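Local structure of acyl-CoA dehydrogenase domain protein Tcur3481 (Thermomonospora curvata, 6WY9) at residues C279-A283 and A296-A300; K301-E306 and G345-L351; I39-W44 and G115-L119; I19-H23 and L43-L47; A182-W187 and L201-P207. The protein probably acts as an FAD-dependent acyl-CoA dehydrogenase and binds the flavin cofactor, modelled here in its dihydro form. All blocks are in the same frame, centred on the assembly; numbering follows the deposited sequence.

Overall arrangement
Along the chain the order is contact 4, contact 3, contact 5, contact 1, contact 2. Contacts 3 and 4 overlap at Leu43 and Trp44 on helix 41-49, their centres about 10 Å apart, and tie the N-terminal helices to each other and to the start of strand 118-122. Contact 5 lies about 23 Å from contact 3, centre to centre, and belongs to the same mixed sheet. Contacts 1 and 2 share helix 295-319 in the C-terminal helical bundle, with centres about 12 Å apart, and touch through Cys279 and Trp303. The five thus sample the helix, sheet and helix layers of an acyl-CoA dehydrogenase fold, away from the FAD sites.

Contact 1 of 5, residues C279-A283 and A296-A300; sequences CLWQA and AALVA
With SG anti to its carbonyl carbon (chi1 -65°), Cys279 reaches toward helix 295-319, while Val299 turns CG1 anti to its backbone N (chi1 167°) and thereby offers that methyl to the thiol. Cys279 SG and Val299 CG1 meet at 3.7 Å. Most of the rest of the interface is built from alanines. Ala283 CB sits against the opposing backbone, 3.7 Å from Ala296 O and 4.0 Å from Ala297 CA, and the same methyl is 4.0 Å from Ala300 CB. In return Ala300 CB comes down on helix 260-288, 3.6 Å from Cys279 O and 3.9 Å from Leu280 CA. Because alanine methyls fill most of the space between the backbones, the segment axes come within 8.1 Å of each other, antiparallel at 156°, and Ala283 CA lies only 4.8 Å from Ala296 CA. The pair belongs to the C-terminal helical bundle of the acyl-CoA dehydrogenase fold, where helix 260-288 turns back into helix 295-319. Helix 215-248 adds a third wall, Thr225 touching both Ala283 and Ala297, and Leu354 of helix 347-362 packs on Val299. Ala283 N bonds to Cys279 O and Ala300 N to Ala296 O, each within its own helix, and cohesion across the contact rests on van der Waals fit between small apolar groups.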
# COMPACT_ATOMS: atom_id res chain seq x y z
N CYS B 279 12.30 7.66 13.65
CA CYS B 279 12.26 6.44 14.44
C CYS B 279 13.66 5.90 14.70
O CYS B 279 13.88 5.27 15.74
CB CYS B 279 11.44 5.36 13.75
SG CYS B 279 9.63 5.80 13.60
N LEU B 280 14.58 6.07 13.76
CA LEU B 280 15.99 5.75 14.05
C LEU B 280 16.48 6.47 15.31
O LEU B 280 17.04 5.87 16.23
CB LEU B 280 16.87 6.13 12.84
CG LEU B 280 18.39 6.07 13.13
CD1 LEU B 280 18.76 4.65 13.56
CD2 LEU B 280 19.17 6.52 11.86
N TRP B 281 16.26 7.77 15.35
CA TRP B 281 16.85 8.51 16.46
C TRP B 281 16.11 8.22 17.75
O TRP B 281 16.72 8.24 18.83
CB TRP B 281 16.92 10.00 16.08
CG TRP B 281 18.09 10.13 15.09
CD1 TRP B 281 18.00 10.26 13.72
CD2 TRP B 281 19.49 9.98 15.39
NE1 TRP B 281 19.27 10.28 13.17
CE2 TRP B 281 20.20 10.09 14.16
CE3 TRP B 281 20.22 9.79 16.58
CZ2 TRP B 281 21.59 10.02 14.09
CZ3 TRP B 281 21.61 9.73 16.50
CH2 TRP B 281 22.28 9.84 15.27
N GLN B 282 14.84 7.83 17.67
CA GLN B 282 14.17 7.36 18.88
C GLN B 282 14.80 6.07 19.40
O GLN B 282 14.93 5.86 20.61
CB GLN B 282 12.67 7.19 18.59
CG GLN B 282 11.84 6.65 19.75
CD GLN B 282 11.84 7.60 20.94
OE1 GLN B 282 11.85 8.82 20.78
NE2 GLN B 282 11.84 7.05 22.13
N ALA B 283 15.17 5.15 18.48
CA ALA B 283 15.83 3.92 18.91
C ALA B 283 17.15 4.24 19.57
O ALA B 283 17.48 3.68 20.62
CB ALA B 283 16.04 3.00 17.71
N ALA B 296 11.53 0.03 20.41
CA ALA B 296 11.94 1.16 19.59
C ALA B 296 12.87 0.70 18.46
O ALA B 296 12.79 1.22 17.35
CB ALA B 296 12.60 2.24 20.45
N ALA B 297 13.76 -0.25 18.75
CA ALA B 297 14.67 -0.76 17.73
C ALA B 297 13.92 -1.49 16.62
O ALA B 297 14.26 -1.33 15.43
CB ALA B 297 15.72 -1.67 18.39
N LEU B 298 12.88 -2.27 16.98
CA LEU B 298 12.07 -2.95 15.98
C LEU B 298 11.26 -1.99 15.13
O LEU B 298 11.04 -2.26 13.94
CB LEU B 298 11.13 -3.97 16.66
CG LEU B 298 11.76 -5.36 16.92
CD1 LEU B 298 10.90 -6.20 17.89
CD2 LEU B 298 11.96 -6.11 15.55
N VAL B 299 10.77 -0.89 15.72
CA VAL B 299 10.09 0.14 14.94
C VAL B 299 11.07 0.76 13.94
O VAL B 299 10.75 0.91 12.76
CB VAL B 299 9.46 1.22 15.85
CG1 VAL B 299 9.03 2.44 15.04
CG2 VAL B 299 8.21 0.68 16.59
N ALA B 300 12.27 1.13 14.41
CA ALA B 300 13.23 1.68 13.45
C ALA B 300 13.52 0.66 12.35
O ALA B 300 13.56 1.01 11.17
CB ALA B 300 14.52 2.10 14.15

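Contact 2 of 5, residues K301-E306 and G345-L351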
# COMPACT_ATOMS: atom_id res chain seq x y z
N LYS B 301 13.70 -0.60 12.72
CA LYS B 301 14.02 -1.65 11.75
C LYS B 301 12.87 -1.91 10.79
O LYS B 301 13.09 -2.15 9.59
CB LYS B 301 14.43 -2.94 12.50
CG LYS B 301 14.83 -4.12 11.60
CD LYS B 301 15.99 -3.72 10.65
CE LYS B 301 16.68 -4.97 10.05
NZ LYS B 301 15.71 -5.99 9.52
N TRP B 302 11.62 -1.90 11.28
CA TRP B 302 10.50 -2.10 10.36
C TRP B 302 10.43 -0.97 9.34
O TRP B 302 10.19 -1.22 8.14
CB TRP B 302 9.16 -2.21 11.12
CG TRP B 302 8.00 -2.30 10.14
CD1 TRP B 302 7.56 -3.43 9.50
CD2 TRP B 302 7.17 -1.22 9.66
NE1 TRP B 302 6.50 -3.14 8.67
CE2 TRP B 302 6.23 -1.79 8.76
CE3 TRP B 302 7.11 0.16 9.93
CZ2 TRP B 302 5.24 -1.03 8.12
CZ3 TRP B 302 6.12 0.93 9.27
CH2 TRP B 302 5.21 0.32 8.36
N TRP B 303 10.59 0.28 9.78
CA TRP B 303 10.63 1.40 8.83
C TRP B 303 11.73 1.20 7.78
O TRP B 303 11.51 1.44 6.59
CB TRP B 303 10.82 2.73 9.57
CG TRP B 303 9.51 3.33 9.93
CD1 TRP B 303 8.93 3.37 11.18
CD2 TRP B 303 8.55 3.86 9.02
NE1 TRP B 303 7.68 3.93 11.10
CE2 TRP B 303 7.42 4.25 9.78
CE3 TRP B 303 8.54 4.07 7.63
CZ2 TRP B 303 6.29 4.84 9.21
CZ3 TRP B 303 7.43 4.68 7.04
CH2 TRP B 303 6.30 5.07 7.84
N ALA B 304 12.91 0.74 8.23
CA ALA B 304 13.99 0.40 7.30
C ALA B 304 13.55 -0.68 6.32
O ALA B 304 13.82 -0.59 5.11
CB ALA B 304 15.23 -0.11 8.07
N ASP B 305 12.91 -1.73 6.85
CA ASP B 305 12.57 -2.90 6.04
C ASP B 305 11.47 -2.58 5.04
O ASP B 305 11.43 -3.15 3.95
CB ASP B 305 12.06 -4.05 6.92
CG ASP B 305 13.10 -4.55 7.89
OD1 ASP B 305 14.28 -4.32 7.64
OD2 ASP B 305 12.68 -5.21 8.87
N GLU B 306 10.52 -1.73 5.43
CA GLU B 306 9.35 -1.50 4.59
C GLU B 306 9.48 -0.17 3.85
O GLU B 306 9.40 -0.13 2.62
CB GLU B 306 8.07 -1.53 5.44
CG GLU B 306 6.75 -1.29 4.68
CD GLU B 306 6.33 -2.49 3.85
OE1 GLU B 306 6.68 -3.65 4.19
OE2 GLU B 306 5.64 -2.26 2.83
N GLY B 345 15.94 -10.73 9.32
CA GLY B 345 14.52 -10.85 9.12
C GLY B 345 13.93 -9.66 8.37
O GLY B 345 14.48 -8.55 8.38
N GLY B 346 12.82 -9.91 7.67
CA GLY B 346 12.17 -8.89 6.85
C GLY B 346 11.02 -8.21 7.59
O GLY B 346 10.82 -8.40 8.80
N ALA B 347 10.26 -7.40 6.83
CA ALA B 347 9.21 -6.56 7.42
C ALA B 347 8.14 -7.39 8.14
O ALA B 347 7.73 -7.06 9.27
CB ALA B 347 8.57 -5.69 6.32
N SER B 348 7.67 -8.48 7.51
CA SER B 348 6.61 -9.28 8.16
C SER B 348 7.09 -9.92 9.47
O SER B 348 6.38 -9.90 10.49
CB SER B 348 6.09 -10.36 7.20
OG SER B 348 5.43 -9.77 6.11
N ALA B 349 8.32 -10.46 9.48
CA ALA B 349 8.86 -11.02 10.70
C ALA B 349 8.95 -9.95 11.77
O ALA B 349 8.69 -10.20 12.96
CB ALA B 349 10.27 -11.65 10.43
N ASP B 350 9.41 -8.76 11.39
CA ASP B 350 9.58 -7.73 12.41
C ASP B 350 8.24 -7.30 13.00
O ASP B 350 8.17 -7.03 14.20
CB ASP B 350 10.36 -6.56 11.83
CG ASP B 350 11.85 -6.90 11.74
OD1 ASP B 350 12.40 -7.66 12.61
OD2 ASP B 350 12.47 -6.45 10.81
N LEU B 351 7.19 -7.23 12.19
CA LEU B 351 5.87 -6.95 12.75
C LEU B 351 5.43 -8.05 13.69
O LEU B 351 4.84 -7.78 14.73
CB LEU B 351 4.82 -6.76 11.64
CG LEU B 351 4.95 -5.53 10.73
CD1 LEU B 351 3.83 -5.48 9.63
CD2 LEU B 351 5.00 -4.18 11.55
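Helices 301-306 and 347-351 run antiparallel at 158°, their segment axes 9.1 Å apart at closest, and come nearest where Ala347 CA lies 5.2 Å from Asp305 CA. On one flank Leu351 lays its CD2 methyl over the indole of Trp302, a CH-pi contact 3.5 Å from the centroid of the five-membered ring. Trp302 CG is anti to its backbone N (chi1 175°), which swings the ring toward helix 347-362, and Glu306 CB covers the opposite face. Ala347 O lies at the ring edge, 3.6 Å from Trp302 CD1. Small Ala347 suits the middle, its CB 3.9 Å from Asp305 CB. These helices belong to the C-terminal bundle of the acyl-CoA dehydrogenase fold, and Gly346 occupies the N-cap position of helix 347-362; the positive phi of Gly345 just before it calls for glycine. On the other flank Lys301, Asp305 and Asp350 form a buried salt-bridge network. Lys301 NZ bonds to the syn lone pair of Asp305 OD1 at 2.9 Å and also to Thr343 O; its salt bridge to Asp350 OD2, at 3.5 Å, is doubtful, that oxygen being less surely placed. A methionine in place of Lys301 would probably leave Asp305 without this salt-bridge partner, weaken the compensation of Asp350 and take a donor from Thr343 O. Trp303 NE1 bonds to the backbone of a different protein chain in the assembly.

Contact 3 of 5, residues I39-W44 and G115-L119; sequences IDETLW and GSRRL
Over one face of the Trp44 indole lies the aliphatic part of Arg118, whose CD stands 3.7 Å from the centroid of the six-membered ring in a CH-pi contact, while Gly115 O and a water sit at the ring edge. The guanidinium of Arg118 has Ile39 CG2 over one face and Glu41 OE1 at its edge; its plane stands 76° from the indole, and the cation-pi pair is long and at most weakly attractive. Arg118 instead grips Glu41 end-on with two nitrogens: NH1 to OE1 at 2.5 Å, and NH2 to OE2 at 2.8 Å, where the syn lone pair is used. Glu41, bent at chi2 (-69°), turns its carboxylate to this meeting, the two planes 31° apart. Arginine suits the place because its carbon chain serves the aromatic face and its end the acid. Trp44 NE1 donates a hydrogen bond to the water at 3.1 Å, which in turn donates to Arg117 O at 2.7 Å. Arg118 lies on strand 118-122, its backbone paired with Ala161 and its NH2 bonded to Thr158 O; Leu87 and Thr90 of helix 87-100 pack on Trp44, so the contact joins the N-terminal helices to the sheet.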
# COMPACT_ATOMS: atom_id res chain seq x y z
N ILE B 39 35.79 -5.87 -0.15
CA ILE B 39 36.03 -4.90 0.91
C ILE B 39 37.12 -3.93 0.45
O ILE B 39 38.21 -4.36 0.04
CB ILE B 39 36.48 -5.58 2.22
CG1 ILE B 39 35.34 -6.46 2.81
CG2 ILE B 39 36.95 -4.49 3.20
CD1 ILE B 39 35.72 -7.26 4.08
N ASP B 40 36.88 -2.65 0.63
CA ASP B 40 37.86 -1.65 0.22
C ASP B 40 38.78 -1.41 1.41
O ASP B 40 38.42 -0.71 2.36
CB ASP B 40 37.16 -0.37 -0.22
CG ASP B 40 38.11 0.68 -0.77
OD1 ASP B 40 39.34 0.62 -0.53
OD2 ASP B 40 37.60 1.59 -1.48
N GLU B 41 39.99 -1.97 1.32
CA GLU B 41 40.94 -1.89 2.42
C GLU B 41 41.54 -0.49 2.51
O GLU B 41 42.01 -0.08 3.59
CB GLU B 41 42.06 -2.91 2.23
CG GLU B 41 41.60 -4.33 2.21
CD GLU B 41 41.09 -4.81 3.57
OE1 GLU B 41 41.37 -4.15 4.60
OE2 GLU B 41 40.41 -5.85 3.59
N THR B 42 41.58 0.23 1.39
CA THR B 42 42.07 1.60 1.40
C THR B 42 41.10 2.49 2.17
O THR B 42 41.50 3.26 3.05
CB THR B 42 42.27 2.10 -0.03
OG1 THR B 42 43.19 1.21 -0.69
CG2 THR B 42 42.89 3.52 -0.01
N LEU B 43 39.82 2.37 1.85
CA LEU B 43 38.78 3.09 2.58
C LEU B 43 38.82 2.76 4.08
O LEU B 43 38.67 3.65 4.92
CB LEU B 43 37.43 2.74 2.00
CG LEU B 43 36.22 3.43 2.66
CD1 LEU B 43 36.44 4.96 2.70
CD2 LEU B 43 34.90 3.06 1.92
N TRP B 44 39.01 1.48 4.41
CA TRP B 44 39.11 1.08 5.81
C TRP B 44 40.26 1.80 6.51
O TRP B 44 40.12 2.28 7.64
CB TRP B 44 39.31 -0.44 5.91
CG TRP B 44 39.08 -0.90 7.31
CD1 TRP B 44 40.03 -1.20 8.25
CD2 TRP B 44 37.81 -1.08 7.93
NE1 TRP B 44 39.42 -1.57 9.43
CE2 TRP B 44 38.06 -1.49 9.26
CE3 TRP B 44 36.48 -0.93 7.50
CZ2 TRP B 44 37.01 -1.77 10.17
CZ3 TRP B 44 35.43 -1.22 8.42
CH2 TRP B 44 35.71 -1.63 9.73
N GLY B 115 42.46 0.23 13.10
CA GLY B 115 42.21 -0.35 11.79
C GLY B 115 42.84 -1.71 11.50
O GLY B 115 42.57 -2.28 10.44
N SER B 116 43.67 -2.26 12.40
CA SER B 116 44.34 -3.53 12.13
C SER B 116 43.48 -4.76 12.40
O SER B 116 43.87 -5.86 12.00
CB SER B 116 45.62 -3.62 12.96
OG SER B 116 45.30 -3.38 14.32
N ARG B 117 42.34 -4.61 13.08
CA ARG B 117 41.53 -5.73 13.55
C ARG B 117 40.08 -5.51 13.18
O ARG B 117 39.46 -4.55 13.65
CB ARG B 117 41.62 -5.89 15.07
CG ARG B 117 40.80 -7.05 15.62
CD ARG B 117 40.77 -7.11 17.17
NE ARG B 117 42.06 -6.79 17.77
CZ ARG B 117 43.02 -7.66 18.02
NH1 ARG B 117 44.14 -7.25 18.59
NH2 ARG B 117 42.88 -8.94 17.70
N ARG B 118 39.54 -6.39 12.34
CA ARG B 118 38.12 -6.33 11.99
C ARG B 118 37.41 -7.53 12.59
O ARG B 118 38.02 -8.54 12.96
CB ARG B 118 37.90 -6.31 10.48
CG ARG B 118 38.52 -5.07 9.77
CD ARG B 118 37.89 -4.81 8.41
NE ARG B 118 37.99 -5.95 7.48
CZ ARG B 118 38.88 -6.00 6.48
NH1 ARG B 118 39.73 -5.00 6.30
NH2 ARG B 118 38.93 -7.06 5.67
N LEU B 119 36.09 -7.41 12.65
CA LEU B 119 35.23 -8.41 13.26
C LEU B 119 34.04 -8.60 12.35
O LEU B 119 33.80 -7.81 11.43
CB LEU B 119 34.76 -7.96 14.65
CG LEU B 119 35.94 -7.67 15.57
CD1 LEU B 119 35.49 -6.77 16.69
CD2 LEU B 119 36.35 -9.00 16.09
O HOH W 1 39.55 -2.09 12.46

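Contact 4 of 5, residues I19-H23 and L43-L47; sequences IFTDH and LWREL
Ile19 CG2 is wedged between two leucines of the facing helix, 3.4 Å from Leu43 CD1, tighter than an ordinary van der Waals contact, and 3.7 Å from Leu47 CD2. CG2 is the branch anti to the backbone N (chi1, measured to CG1, -68°), and the other branch carries Ile19 CD1 to within 4.1 Å of Glu46 O. A beta-branched residue suits the place, one arm between the leucines and the other toward the backbone at Glu46. Deeper in, Phe20 lies at about a right angle to both leucines: Leu43 CD2 comes to the ring edge, 4.0 Å from Phe20 CE1, and Leu47 CD1 stands 4.1 Å from the same atom. The two segments are antiparallel at 157°, with axes 10.6 Å apart, a spacing that accommodates these large side chains. They belong to the N-terminal helical domain of the acyl-CoA dehydrogenase fold, in which helices 5-23 and 41-49 pack side by side. Leu74 of helix 67-80 and Leu87 of helix 87-100 close on Phe20 from beyond, and Leu87 also meets Leu47. The outer margin is looser and more polar. There His23 and Glu46 cross at about a right angle, with imidazole and carboxylate planes 64° apart, and His23 NE2 is 3.9 Å from Glu46 CG. Glu46 OE1 remains 4.0 Å from His23 NE2, so the pair meets by packing.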
# COMPACT_ATOMS: atom_id res chain seq x y z
N ILE B 19 35.44 11.45 2.97
CA ILE B 19 36.19 10.23 2.73
C ILE B 19 35.39 9.30 1.81
O ILE B 19 35.91 8.77 0.81
CB ILE B 19 36.57 9.58 4.07
CG1 ILE B 19 37.60 10.48 4.79
CG2 ILE B 19 37.06 8.09 3.94
CD1 ILE B 19 37.89 9.97 6.17
N PHE B 20 34.10 9.14 2.09
CA PHE B 20 33.27 8.28 1.26
C PHE B 20 33.15 8.84 -0.15
O PHE B 20 33.16 8.08 -1.13
CB PHE B 20 31.88 8.11 1.88
CG PHE B 20 31.85 7.22 3.10
CD1 PHE B 20 32.53 6.01 3.13
CD2 PHE B 20 31.11 7.58 4.22
CE1 PHE B 20 32.49 5.18 4.24
CE2 PHE B 20 31.08 6.75 5.34
CZ PHE B 20 31.76 5.56 5.35
N THR B 21 33.02 10.16 -0.27
CA THR B 21 32.93 10.80 -1.58
C THR B 21 34.19 10.59 -2.40
O THR B 21 34.13 10.38 -3.62
CB THR B 21 32.67 12.28 -1.39
OG1 THR B 21 31.39 12.45 -0.76
CG2 THR B 21 32.68 13.01 -2.75
N ASP B 22 35.37 10.68 -1.75
CA ASP B 22 36.63 10.46 -2.46
C ASP B 22 36.82 9.02 -2.92
O ASP B 22 37.58 8.78 -3.87
CB ASP B 22 37.83 10.82 -1.58
CG ASP B 22 37.93 12.30 -1.31
OD1 ASP B 22 37.33 13.08 -2.06
OD2 ASP B 22 38.65 12.66 -0.36
N HIS B 23 36.20 8.04 -2.26
CA HIS B 23 36.54 6.66 -2.61
C HIS B 23 35.38 5.82 -3.12
O HIS B 23 35.64 4.75 -3.68
CB HIS B 23 37.24 5.96 -1.42
CG HIS B 23 38.56 6.58 -1.09
ND1 HIS B 23 39.55 6.76 -2.04
CD2 HIS B 23 39.02 7.15 0.04
CE1 HIS B 23 40.57 7.40 -1.50
NE2 HIS B 23 40.28 7.64 -0.23
N LEU B 43 39.82 2.37 1.85
CA LEU B 43 38.78 3.09 2.58
C LEU B 43 38.82 2.76 4.08
O LEU B 43 38.67 3.65 4.92
CB LEU B 43 37.43 2.74 2.00
CG LEU B 43 36.22 3.43 2.66
CD1 LEU B 43 36.44 4.96 2.70
CD2 LEU B 43 34.90 3.06 1.92
N TRP B 44 39.01 1.48 4.41
CA TRP B 44 39.11 1.08 5.81
C TRP B 44 40.26 1.80 6.51
O TRP B 44 40.12 2.28 7.64
CB TRP B 44 39.31 -0.44 5.91
CG TRP B 44 39.08 -0.90 7.31
CD1 TRP B 44 40.03 -1.20 8.25
CD2 TRP B 44 37.81 -1.08 7.93
NE1 TRP B 44 39.42 -1.57 9.43
CE2 TRP B 44 38.06 -1.49 9.26
CE3 TRP B 44 36.48 -0.93 7.50
CZ2 TRP B 44 37.01 -1.77 10.17
CZ3 TRP B 44 35.43 -1.22 8.42
CH2 TRP B 44 35.71 -1.63 9.73
N ARG B 45 41.42 1.84 5.87
CA ARG B 45 42.57 2.48 6.50
C ARG B 45 42.38 3.99 6.62
O ARG B 45 42.80 4.61 7.60
CB ARG B 45 43.84 2.16 5.72
CG ARG B 45 44.39 0.75 5.89
CD ARG B 45 45.76 0.61 5.17
NE ARG B 45 45.72 1.00 3.75
CZ ARG B 45 46.15 2.17 3.27
NH1 ARG B 45 46.64 3.09 4.08
NH2 ARG B 45 46.07 2.43 1.96
N GLU B 46 41.76 4.59 5.61
CA GLU B 46 41.47 6.02 5.66
C GLU B 46 40.51 6.35 6.82
O GLU B 46 40.73 7.30 7.57
CB GLU B 46 40.86 6.47 4.33
CG GLU B 46 41.77 6.26 3.09
CD GLU B 46 42.71 7.41 2.91
OE1 GLU B 46 42.24 8.53 3.15
OE2 GLU B 46 43.91 7.19 2.57
N LEU B 47 39.45 5.55 6.96
CA LEU B 47 38.53 5.70 8.09
C LEU B 47 39.24 5.57 9.43
O LEU B 47 38.96 6.34 10.37
CB LEU B 47 37.41 4.66 8.00
CG LEU B 47 36.50 4.92 6.79
CD1 LEU B 47 35.57 3.73 6.57
CD2 LEU B 47 35.71 6.25 6.90

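Contact 5 of 5, residues A182-W187 and L201-P207; sequences APGLSW and LTLDAVP
The beta hairpin of strands 185-191 and 197-203 carries this contact, at an edge of the mixed sheet. Ser186 and Thr202 form an antiparallel hydrogen-bonded pair, Thr202 N to Ser186 O at 2.7 Å and Ser186 N to Thr202 O at 2.9 Å, and Asp204 N adds a bond to Gly184 O at 2.8 Å. Leu185, Leu203, Trp187 and Leu201 share one face. There Leu201 CD2 presses tightly on Leu185 CD1 at 3.3 Å and lies 3.8 Å from Trp187 CE3. Leu185 CG, anti to its backbone N (chi1 -177°), lies beside Leu203, pointing the same way. Gly184 takes the positive phi required at the third position of the type II turn from Ala182 to Leu185, where a side chain would also strike Asp204 O. Beyond Asp204, Ala205 and Val206 form a G1 beta bulge against Leu147 of strand 144-154. Val206 CG1 packs on Ala182 CB at 3.5 Å, and its CG2 lies 4.1 Å from Leu185 CB. Replacing Val206 with glycine would probably open a gap beside Leu185 and deprive Ala182 of its closest apolar partner. The Pro183 and Pro207 rings cross obliquely, Pro183 CG 3.9 Å from Pro207 CD.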
# COMPACT_ATOMS: atom_id res chain seq x y z
N ALA B 182 39.99 -20.48 14.66
CA ALA B 182 39.71 -21.48 15.68
C ALA B 182 39.61 -22.88 15.06
O ALA B 182 39.09 -23.03 13.95
CB ALA B 182 38.39 -21.15 16.40
N PRO B 183 40.06 -23.93 15.77
CA PRO B 183 39.86 -25.28 15.25
C PRO B 183 38.38 -25.63 15.20
O PRO B 183 37.57 -25.17 16.01
CB PRO B 183 40.62 -26.17 16.25
CG PRO B 183 40.71 -25.39 17.51
CD PRO B 183 40.62 -23.91 17.13
N GLY B 184 38.02 -26.42 14.19
CA GLY B 184 36.62 -26.77 13.97
C GLY B 184 35.79 -25.72 13.27
O GLY B 184 34.58 -25.93 13.08
N LEU B 185 36.36 -24.60 12.85
CA LEU B 185 35.60 -23.55 12.20
C LEU B 185 35.90 -23.58 10.71
O LEU B 185 37.06 -23.62 10.31
CB LEU B 185 35.98 -22.19 12.79
CG LEU B 185 35.23 -20.99 12.27
CD1 LEU B 185 33.85 -21.04 12.91
CD2 LEU B 185 36.00 -19.76 12.67
N SER B 186 34.86 -23.56 9.87
CA SER B 186 35.14 -23.43 8.45
C SER B 186 34.01 -22.67 7.79
O SER B 186 32.90 -22.58 8.34
CB SER B 186 35.35 -24.79 7.78
OG SER B 186 34.16 -25.55 7.81
N TRP B 187 34.27 -22.08 6.63
CA TRP B 187 33.12 -21.49 5.95
C TRP B 187 33.21 -21.66 4.44
O TRP B 187 34.25 -21.99 3.89
CB TRP B 187 32.91 -20.02 6.32
CG TRP B 187 34.03 -19.11 6.02
CD1 TRP B 187 34.26 -18.46 4.84
CD2 TRP B 187 35.06 -18.70 6.92
NE1 TRP B 187 35.39 -17.67 4.95
CE2 TRP B 187 35.89 -17.80 6.21
CE3 TRP B 187 35.36 -18.99 8.25
CZ2 TRP B 187 37.02 -17.21 6.79
CZ3 TRP B 187 36.49 -18.40 8.83
CH2 TRP B 187 37.30 -17.52 8.10
N LEU B 201 28.85 -20.51 7.70
CA LEU B 201 29.81 -20.89 8.73
C LEU B 201 29.46 -22.27 9.28
O LEU B 201 28.31 -22.51 9.67
CB LEU B 201 29.74 -19.84 9.85
CG LEU B 201 30.93 -19.04 10.38
CD1 LEU B 201 30.59 -18.60 11.83
CD2 LEU B 201 32.27 -19.83 10.29
N THR B 202 30.44 -23.19 9.30
CA THR B 202 30.26 -24.48 9.97
C THR B 202 31.13 -24.50 11.22
O THR B 202 32.34 -24.22 11.16
CB THR B 202 30.61 -25.68 9.06
OG1 THR B 202 29.66 -25.79 8.00
CG2 THR B 202 30.58 -26.98 9.85
N LEU B 203 30.53 -24.85 12.36
CA LEU B 203 31.22 -24.91 13.64
C LEU B 203 31.16 -26.34 14.16
O LEU B 203 30.08 -26.87 14.43
CB LEU B 203 30.60 -23.95 14.65
CG LEU B 203 30.58 -22.49 14.24
CD1 LEU B 203 29.18 -22.12 13.83
CD2 LEU B 203 31.00 -21.63 15.41
N ASP B 204 32.31 -26.98 14.31
CA ASP B 204 32.34 -28.34 14.83
C ASP B 204 33.12 -28.28 16.15
O ASP B 204 34.35 -28.32 16.16
CB ASP B 204 32.94 -29.27 13.80
CG ASP B 204 33.15 -30.66 14.30
OD1 ASP B 204 32.70 -31.01 15.42
OD2 ASP B 204 33.81 -31.42 13.56
N ALA B 205 32.37 -28.13 17.25
CA ALA B 205 32.94 -28.09 18.59
C ALA B 205 34.02 -27.02 18.68
O ALA B 205 35.13 -27.25 19.17
CB ALA B 205 33.48 -29.46 19.00
N VAL B 206 33.68 -25.82 18.21
CA VAL B 206 34.65 -24.73 18.08
C VAL B 206 34.87 -24.09 19.45
O VAL B 206 33.89 -23.71 20.11
CB VAL B 206 34.17 -23.69 17.07
CG1 VAL B 206 35.19 -22.56 16.99
CG2 VAL B 206 33.89 -24.30 15.68
N PRO B 207 36.11 -23.90 19.88
CA PRO B 207 36.34 -23.20 21.16
C PRO B 207 35.84 -21.77 21.12
O PRO B 207 36.00 -21.06 20.11
CB PRO B 207 37.86 -23.26 21.31
CG PRO B 207 38.29 -24.39 20.43
CD PRO B 207 37.35 -24.41 19.28